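Local coordinates for protein beta-glucoside phosphorylase BglX (Unidentified, PDB 5VQE) that probably cleaves beta-glucosides by phosphorolysis, as a glycoside hydrolase family 3 enzyme whose pocket binds 2-deoxy-2-fluoroglucose, at residues Cys297-Pro300 with Arg301-Leu305; His446-Glu450 with Val451-Gly455; Val537-Met540 with Ile541-Met545. All blocks are in the same frame, centred on the assembly; numbering follows the deposited sequence.

Overall arrangement
The three contacts are local, each within one unbroken run of chain, and they follow one another in series. Interaction 1 belongs to the N-terminal TIM-barrel domain of family 3, at its surface; the side chain of Arg301 is about 12 Å from the bound 2-deoxy-2-fluoroglucose, without being part of its pocket. Interactions 2 and 3 both belong to the region of the six-stranded mixed sheet further along the chain, one at the end of its edge strand and one on a helix packed against it. Their centres are 25 Å apart and their nearest atoms about 10 Å. Interaction 1 is remote from both, with centres 53 Å from interaction 2 and 51 Å from interaction 3.

Interaction 1: Cys297-Pro300 with Arg301-Leu305; sequences CSMP and RHEAL
Met299 and Pro300 meet the first turn of helix 301-310 chiefly at Ala304, and this is where the packing is close. Pro300, at the N-cap position, offers its carbonyl to the turn: Ala304 N donates to Pro300 O over 2.9 Å, approaching in the carbonyl plane at a C=O...N angle of 157°. Glu303 N adds a weak bond to the same oxygen. The methyl of Ala304 lies near that oxygen too, with CB 3.5 Å from Pro300 O. The sulfur of Met299 comes up against Ala304. With CG swung opposite its own amide nitrogen (chi1 -175°) and the next torsion also extended, the chain reaches forward until SD is 3.7 Å from Ala304 CA; only then does it bend, at chi3, and CE turns off beyond. Met262 from a neighbouring loop touches Met299 as well.

The proline ring itself lies on the looser, solvent-facing side. Glu303 OE1 comes alongside the CD-CG edge of the ring, crossing it at a slant 3.7 Å from Pro300 CD, and also passes Met299 CG, making van der Waals contacts in both cases. His302, modelled in two conformers, brushes the ring in one of them, so that touch is best taken as provisional.

Beyond CB, Arg301 leaves the proline. Its extended chain carries the guanidinium inward, where NE forms a salt bridge with Asp325 and NH2 bonds to Thr290, while Leu305 CD2 sits 3.9 Å above one face of the group. The turn is thus tied to helix 322-335 on its inner flank. Here a short link from helix 293-296 ends in an N-cap proline that starts a new helix, at the periphery of the TIM-barrel domain of a family 3 glycoside hydrolase.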
loop_
_atom_site.group_PDB
_atom_site.type_symbol
_atom_site.label_atom_id
_atom_site.label_comp_id
_atom_site.label_asym_id
_atom_site.label_seq_id
_atom_site.Cartn_x
_atom_site.Cartn_y
_atom_site.Cartn_z
ATOM N N CYS A 297 -11.568 14.534 -11.701
ATOM C CA CYS A 297 -12.839 14.502 -12.412
ATOM C C CYS A 297 -14.017 14.940 -11.556
ATOM O O CYS A 297 -15.128 15.066 -12.085
ATOM C CB CYS A 297 -13.108 13.095 -12.946
ATOM S SG CYS A 297 -13.748 11.956 -11.695
ATOM N N SER A 298 -13.812 15.193 -10.265
ATOM C CA SER A 298 -14.933 15.437 -9.368
ATOM C C SER A 298 -15.334 16.899 -9.276
ATOM O O SER A 298 -16.453 17.186 -8.837
ATOM C CB SER A 298 -14.607 14.933 -7.956
ATOM O OG SER A 298 -14.529 13.521 -7.929
ATOM N N MET A 299 -14.461 17.819 -9.680
ATOM C CA MET A 299 -14.659 19.243 -9.443
ATOM C C MET A 299 -13.605 19.995 -10.247
ATOM O O MET A 299 -12.497 19.473 -10.443
ATOM C CB MET A 299 -14.539 19.544 -7.944
ATOM C CG MET A 299 -14.829 20.965 -7.525
ATOM S SD MET A 299 -14.723 21.184 -5.731
ATOM C CE MET A 299 -16.052 20.153 -5.150
ATOM N N PRO A 300 -13.895 21.194 -10.746
ATOM C CA PRO A 300 -12.836 21.974 -11.389
ATOM C C PRO A 300 -11.682 22.168 -10.421
ATOM O O PRO A 300 -11.884 22.468 -9.244
ATOM C CB PRO A 300 -13.527 23.297 -11.739
ATOM C CG PRO A 300 -14.969 22.924 -11.869
ATOM C CD PRO A 300 -15.187 21.897 -10.790
ATOM N N ARG A 301 -10.464 21.978 -10.923
ATOM C CA ARG A 301 -9.312 21.921 -10.029
ATOM C C ARG A 301 -9.131 23.221 -9.249
ATOM O O ARG A 301 -8.812 23.190 -8.054
ATOM C CB ARG A 301 -8.050 21.594 -10.813
ATOM C CG ARG A 301 -6.851 21.392 -9.912
ATOM C CD ARG A 301 -5.732 20.652 -10.628
ATOM N NE ARG A 301 -4.625 20.291 -9.734
ATOM C CZ ARG A 301 -4.549 19.163 -9.032
ATOM N NH1 ARG A 301 -5.520 18.257 -9.088
ATOM N NH2 ARG A 301 -3.486 18.935 -8.266
ATOM N N HIS A 302 -9.333 24.376 -9.899
ATOM C CA HIS A 302 -9.096 25.646 -9.215
ATOM C C HIS A 302 -10.000 25.794 -7.995
ATOM O O HIS A 302 -9.605 26.425 -7.009
ATOM C CB HIS A 302 -9.243 26.829 -10.190
ATOM C CG HIS A 302 -10.640 27.095 -10.657
ATOM N ND1 HIS A 302 -11.156 26.550 -11.813
ATOM C CD2 HIS A 302 -11.610 27.897 -10.153
ATOM C CE1 HIS A 302 -12.395 26.977 -11.983
ATOM N NE2 HIS A 302 -12.694 27.793 -10.989
ATOM N N GLU A 303 -11.193 25.203 -8.032
ATOM C CA GLU A 303 -12.065 25.167 -6.864
ATOM C C GLU A 303 -11.699 24.034 -5.909
ATOM O O GLU A 303 -11.846 24.189 -4.691
ATOM C CB GLU A 303 -13.527 24.986 -7.291
ATOM C CG GLU A 303 -14.116 26.125 -8.109
ATOM C CD GLU A 303 -15.427 25.730 -8.791
ATOM O OE1 GLU A 303 -15.988 24.660 -8.454
ATOM O OE2 GLU A 303 -15.888 26.483 -9.673
ATOM N N ALA A 304 -11.234 22.898 -6.442
ATOM C CA ALA A 304 -11.092 21.689 -5.631
ATOM C C ALA A 304 -10.015 21.851 -4.568
ATOM O O ALA A 304 -10.214 21.469 -3.410
ATOM C CB ALA A 304 -10.774 20.490 -6.520
ATOM N N LEU A 305 -8.860 22.394 -4.945
ATOM C CA LEU A 305 -7.724 22.410 -4.025
ATOM C C LEU A 305 -8.038 23.164 -2.740
ATOM O O LEU A 305 -7.857 22.583 -1.656
ATOM C CB LEU A 305 -6.488 22.958 -4.752
ATOM C CG LEU A 305 -6.051 22.116 -5.971
ATOM C CD1 LEU A 305 -4.859 22.715 -6.685
ATOM C CD2 LEU A 305 -5.718 20.669 -5.594
#

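Interaction 2: His446-Glu450 with Val451-Gly455; sequences HWFEE and VPRPG
Side-chain torsions bring Phe448 and Arg453 together: Phe448 swings CG opposite its amide nitrogen (chi1 -177°), while Arg453, with CG between its backbone N and carbonyl carbon, bends at chi3 (64°) to bring the guanidinium beside the ring. The ring and guanidinium planes end up only 10° apart, but they are offset, the closest approach being Arg453 NE to Phe448 CZ at 3.5 Å.

Between the backbones lies a shared water, 2.8 Å from both Phe448 O and Val451 O; Arg453 NE donates to it over 3.1 Å. The same water stands over the centre of the Phe448 ring. A second water donates to Glu449 O and takes a weak bond from Arg453 NH2. An alanine in place of Phe448 would remove the ring and is likely to leave the arginine side chain freer to turn, with the bridging water uncovered on that side.

On the other flank Val451 CG1 packs 3.7 Å from His446 CB. Glu450, its chain extended beyond CG, reaches along the turn so that OE1 accepts the amide of Trp447 at 2.9 Å, on the anti side and tilted out of the carboxylate plane, bracing the 3-10 turn 448-450. Phe448 also rests on Val416 of strand 412-419. This is the exit from edge strand 444-447 into the loop leading to helix 460-466, a strand-to-helix connection consistent with the alpha/beta sandwich domain of family 3 enzymes.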
loop_
_atom_site.group_PDB
_atom_site.type_symbol
_atom_site.label_atom_id
_atom_site.label_comp_id
_atom_site.label_asym_id
_atom_site.label_seq_id
_atom_site.Cartn_x
_atom_site.Cartn_y
_atom_site.Cartn_z
ATOM N N HIS A 446 11.592 -27.174 -18.200
ATOM C CA HIS A 446 11.618 -26.277 -19.343
ATOM C C HIS A 446 10.518 -25.236 -19.206
ATOM O O HIS A 446 9.460 -25.499 -18.625
ATOM C CB HIS A 446 11.411 -27.023 -20.667
ATOM C CG HIS A 446 12.530 -27.941 -21.037
ATOM N ND1 HIS A 446 12.634 -29.223 -20.543
ATOM C CD2 HIS A 446 13.590 -27.767 -21.860
ATOM C CE1 HIS A 446 13.713 -29.799 -21.045
ATOM N NE2 HIS A 446 14.310 -28.936 -21.846
ATOM N N TRP A 447 10.778 -24.049 -19.739
ATOM C CA TRP A 447 9.732 -23.045 -19.857
ATOM C C TRP A 447 8.722 -23.471 -20.921
ATOM O O TRP A 447 9.064 -24.155 -21.889
ATOM C CB TRP A 447 10.307 -21.690 -20.255
ATOM C CG TRP A 447 11.325 -21.057 -19.334
ATOM C CD1 TRP A 447 12.659 -20.898 -19.584
ATOM C CD2 TRP A 447 11.083 -20.441 -18.061
ATOM N NE1 TRP A 447 13.264 -20.240 -18.539
ATOM C CE2 TRP A 447 12.319 -19.949 -17.593
ATOM C CE3 TRP A 447 9.947 -20.272 -17.267
ATOM C CZ2 TRP A 447 12.450 -19.302 -16.368
ATOM C CZ3 TRP A 447 10.080 -19.628 -16.048
ATOM C CH2 TRP A 447 11.321 -19.152 -15.612
ATOM N N PHE A 448 7.476 -23.024 -20.749
ATOM C CA PHE A 448 6.433 -23.292 -21.737
ATOM C C PHE A 448 6.886 -22.926 -23.140
ATOM O O PHE A 448 6.572 -23.623 -24.111
ATOM C CB PHE A 448 5.177 -22.500 -21.388
ATOM C CG PHE A 448 4.014 -22.759 -22.307
ATOM C CD1 PHE A 448 3.710 -21.877 -23.331
ATOM C CD2 PHE A 448 3.226 -23.882 -22.144
ATOM C CE1 PHE A 448 2.634 -22.112 -24.178
ATOM C CE2 PHE A 448 2.159 -24.127 -22.986
ATOM C CZ PHE A 448 1.861 -23.237 -24.003
ATOM N N GLU A 449 7.605 -21.812 -23.264
ATOM C CA GLU A 449 7.992 -21.291 -24.561
ATOM C C GLU A 449 9.025 -22.168 -25.262
ATOM O O GLU A 449 9.204 -22.029 -26.477
ATOM C CB GLU A 449 8.529 -19.864 -24.389
ATOM C CG GLU A 449 7.462 -18.819 -23.972
ATOM C CD GLU A 449 6.938 -18.986 -22.540
ATOM O OE1 GLU A 449 7.700 -19.421 -21.646
ATOM O OE2 GLU A 449 5.747 -18.676 -22.310
ATOM N N GLU A 450 9.675 -23.086 -24.543
ATOM C CA GLU A 450 10.785 -23.863 -25.080
ATOM C C GLU A 450 10.374 -25.183 -25.709
ATOM O O GLU A 450 11.208 -25.813 -26.366
ATOM C CB GLU A 450 11.798 -24.184 -23.975
ATOM C CG GLU A 450 12.471 -22.997 -23.359
ATOM C CD GLU A 450 13.537 -23.408 -22.361
ATOM O OE1 GLU A 450 13.217 -24.137 -21.393
ATOM O OE2 GLU A 450 14.703 -23.008 -22.559
ATOM N N VAL A 451 9.150 -25.651 -25.488
ATOM C CA VAL A 451 8.796 -27.015 -25.877
ATOM C C VAL A 451 7.547 -26.971 -26.740
ATOM O O VAL A 451 6.813 -25.969 -26.750
ATOM C CB VAL A 451 8.583 -27.923 -24.644
ATOM C CG1 VAL A 451 9.892 -28.093 -23.890
ATOM C CG2 VAL A 451 7.497 -27.358 -23.747
ATOM N N PRO A 452 7.282 -28.039 -27.488
ATOM C CA PRO A 452 6.086 -28.069 -28.337
ATOM C C PRO A 452 4.809 -28.135 -27.517
ATOM O O PRO A 452 4.806 -28.453 -26.323
ATOM C CB PRO A 452 6.264 -29.346 -29.171
ATOM C CG PRO A 452 7.715 -29.732 -29.001
ATOM C CD PRO A 452 8.098 -29.258 -27.652
ATOM N N ARG A 453 3.707 -27.833 -28.188
ATOM C CA ARG A 453 2.383 -27.908 -27.595
ATOM C C ARG A 453 1.446 -28.603 -28.566
ATOM O O ARG A 453 1.702 -28.632 -29.777
ATOM C CB ARG A 453 1.838 -26.516 -27.247
ATOM C CG ARG A 453 1.655 -25.607 -28.445
ATOM C CD ARG A 453 1.532 -24.155 -28.019
ATOM N NE ARG A 453 2.764 -23.684 -27.379
ATOM C CZ ARG A 453 3.543 -22.699 -27.825
ATOM N NH1 ARG A 453 3.236 -22.022 -28.925
ATOM N NH2 ARG A 453 4.637 -22.379 -27.149
ATOM N N PRO A 454 0.360 -29.190 -28.068
ATOM C CA PRO A 454 -0.535 -29.942 -28.951
ATOM C C PRO A 454 -1.057 -29.088 -30.095
ATOM O O PRO A 454 -1.353 -27.900 -29.935
ATOM C CB PRO A 454 -1.652 -30.399 -28.009
ATOM C CG PRO A 454 -0.962 -30.551 -26.698
ATOM C CD PRO A 454 0.040 -29.423 -26.648
ATOM N N GLY A 455 -1.161 -29.722 -31.259
ATOM C CA GLY A 455 -1.476 -29.027 -32.491
ATOM C C GLY A 455 -1.381 -29.997 -33.654
ATOM O O GLY A 455 -1.361 -31.212 -33.458
HETATM O O HOH W 1 4.517 -25.164 -25.293
HETATM O O HOH W 2 7.399 -20.644 -27.974
#

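Interaction 3: Val537-Met540 with Ile541-Met545; sequences VRMM and IEKLM
Met540 O is gripped by two amides of the next turn: Leu544 N donates over 2.8 Å in a nearly straight bond (167° at the hydrogen), and Lys543 N adds a weak one at 3.1 Å. The leucine side chain follows its amide to this site, packing CG against the carbonyl oxygen and laying CD1 3.8 Å from Met540 CG. Met540 gets there by setting CG opposite its amide nitrogen (chi1 -180°) and then folding twice, at chi2 and chi3. Both residues also touch Ile527.

The remaining bonds repeat the i to i+4 pattern of an alpha-helix, Ile541 to Val537, Glu542 to Arg538 and Lys543 to Met539. This is helix 534-544, which follows strand 525-528 and packs its Met540 and Leu544 side onto that strand, consistent with the alpha/beta sandwich domain of family 3 enzymes. Another side, carrying Val537 and Ile541, meets Phe434 of helix 429-441.

Arg538 O has two partners as well. Glu542 N reaches it at 3.2 Å, and a water donates to it at 2.8 Å while giving its other proton to Glu542 OE2 at 2.6 Å. The water ties OE2 of this carboxylate, bent back at chi2, to its own helix, and OE1 forms a salt bridge with Arg547. Arg538 NE forms a salt bridge with Glu534.

Lys543 runs its CH2 groups past Met539 O, and the doubly bent Met539 curls its methyl back to put CE 3.9 Å from Lys543 CE. Beyond that hydrocarbon contact the ammonium of this buried lysine is well supplied: NZ forms a salt bridge with Asp389 of helix 378-391 and hydrogen bonds with Ser549 O and Ser548 OG.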
loop_
_atom_site.group_PDB
_atom_site.type_symbol
_atom_site.label_atom_id
_atom_site.label_comp_id
_atom_site.label_asym_id
_atom_site.label_seq_id
_atom_site.Cartn_x
_atom_site.Cartn_y
_atom_site.Cartn_z
ATOM N N VAL A 537 9.747 -17.692 -2.490
ATOM C CA VAL A 537 10.090 -18.717 -3.472
ATOM C C VAL A 537 10.836 -19.863 -2.800
ATOM O O VAL A 537 10.544 -21.040 -3.035
ATOM C CB VAL A 537 10.912 -18.104 -4.620
ATOM C CG1 VAL A 537 11.589 -19.194 -5.464
ATOM C CG2 VAL A 537 10.029 -17.224 -5.516
ATOM N N ARG A 538 11.818 -19.539 -1.957
ATOM C CA ARG A 538 12.581 -20.587 -1.284
ATOM C C ARG A 538 11.692 -21.406 -0.358
ATOM O O ARG A 538 11.830 -22.630 -0.280
ATOM C CB ARG A 538 13.758 -19.985 -0.512
ATOM C CG ARG A 538 14.788 -19.332 -1.403
ATOM C CD ARG A 538 16.037 -18.907 -0.650
ATOM N NE ARG A 538 17.017 -18.315 -1.561
ATOM C CZ ARG A 538 17.904 -19.005 -2.279
ATOM N NH1 ARG A 538 17.962 -20.326 -2.199
ATOM N NH2 ARG A 538 18.738 -18.366 -3.090
ATOM N N MET A 539 10.767 -20.758 0.349
ATOM C CA MET A 539 9.895 -21.512 1.246
ATOM C C MET A 539 8.862 -22.322 0.471
ATOM O O MET A 539 8.450 -23.397 0.923
ATOM C CB MET A 539 9.211 -20.570 2.240
ATOM C CG MET A 539 10.127 -20.032 3.326
ATOM S SD MET A 539 11.050 -21.345 4.181
ATOM C CE MET A 539 9.732 -22.403 4.706
ATOM N N MET A 540 8.436 -21.837 -0.693
ATOM C CA MET A 540 7.572 -22.643 -1.547
ATOM C C MET A 540 8.249 -23.960 -1.905
ATOM O O MET A 540 7.638 -25.030 -1.830
ATOM C CB MET A 540 7.224 -21.860 -2.812
ATOM C CG MET A 540 6.312 -22.602 -3.776
ATOM S SD MET A 540 4.661 -22.876 -3.120
ATOM C CE MET A 540 3.972 -21.238 -3.307
ATOM N N ILE A 541 9.516 -23.892 -2.318
ATOM C CA ILE A 541 10.274 -25.097 -2.643
ATOM C C ILE A 541 10.276 -26.053 -1.461
ATOM O O ILE A 541 9.991 -27.245 -1.610
ATOM C CB ILE A 541 11.704 -24.722 -3.075
ATOM C CG1 ILE A 541 11.700 -24.163 -4.499
ATOM C CG2 ILE A 541 12.660 -25.918 -2.956
ATOM C CD1 ILE A 541 11.363 -25.188 -5.591
ATOM N N GLU A 542 10.597 -25.546 -0.264
ATOM C CA GLU A 542 10.642 -26.422 0.901
ATOM C C GLU A 542 9.310 -27.128 1.104
ATOM O O GLU A 542 9.273 -28.315 1.446
ATOM C CB GLU A 542 11.032 -25.627 2.149
ATOM C CG GLU A 542 12.408 -25.002 2.068
ATOM C CD GLU A 542 13.495 -26.037 1.838
ATOM O OE1 GLU A 542 13.520 -27.027 2.592
ATOM O OE2 GLU A 542 14.301 -25.877 0.894
ATOM N N LYS A 543 8.202 -26.424 0.882
ATOM C CA LYS A 543 6.902 -27.006 1.180
ATOM C C LYS A 543 6.449 -27.958 0.080
ATOM O O LYS A 543 5.830 -28.990 0.363
ATOM C CB LYS A 543 5.891 -25.885 1.404
ATOM C CG LYS A 543 6.151 -25.114 2.695
ATOM C CD LYS A 543 5.445 -23.764 2.710
ATOM C CE LYS A 543 5.945 -22.886 3.847
ATOM N NZ LYS A 543 5.831 -23.556 5.173
ATOM N N LEU A 544 6.744 -27.634 -1.177
ATOM C CA LEU A 544 6.408 -28.549 -2.262
ATOM C C LEU A 544 7.155 -29.868 -2.114
ATOM O O LEU A 544 6.601 -30.935 -2.396
ATOM C CB LEU A 544 6.729 -27.909 -3.607
ATOM C CG LEU A 544 5.860 -26.714 -3.989
ATOM C CD1 LEU A 544 6.386 -26.072 -5.264
ATOM C CD2 LEU A 544 4.415 -27.114 -4.148
ATOM N N MET A 545 8.408 -29.813 -1.667
ATOM C CA MET A 545 9.213 -31.009 -1.454
ATOM C C MET A 545 8.885 -31.723 -0.149
ATOM O O MET A 545 9.447 -32.792 0.108
ATOM C CB MET A 545 10.697 -30.647 -1.486
ATOM C CG MET A 545 11.157 -29.977 -2.771
ATOM S SD MET A 545 10.692 -30.903 -4.253
ATOM C CE MET A 545 11.646 -32.405 -4.026
HETATM O O HOH W 3 14.409 -23.742 -0.615
#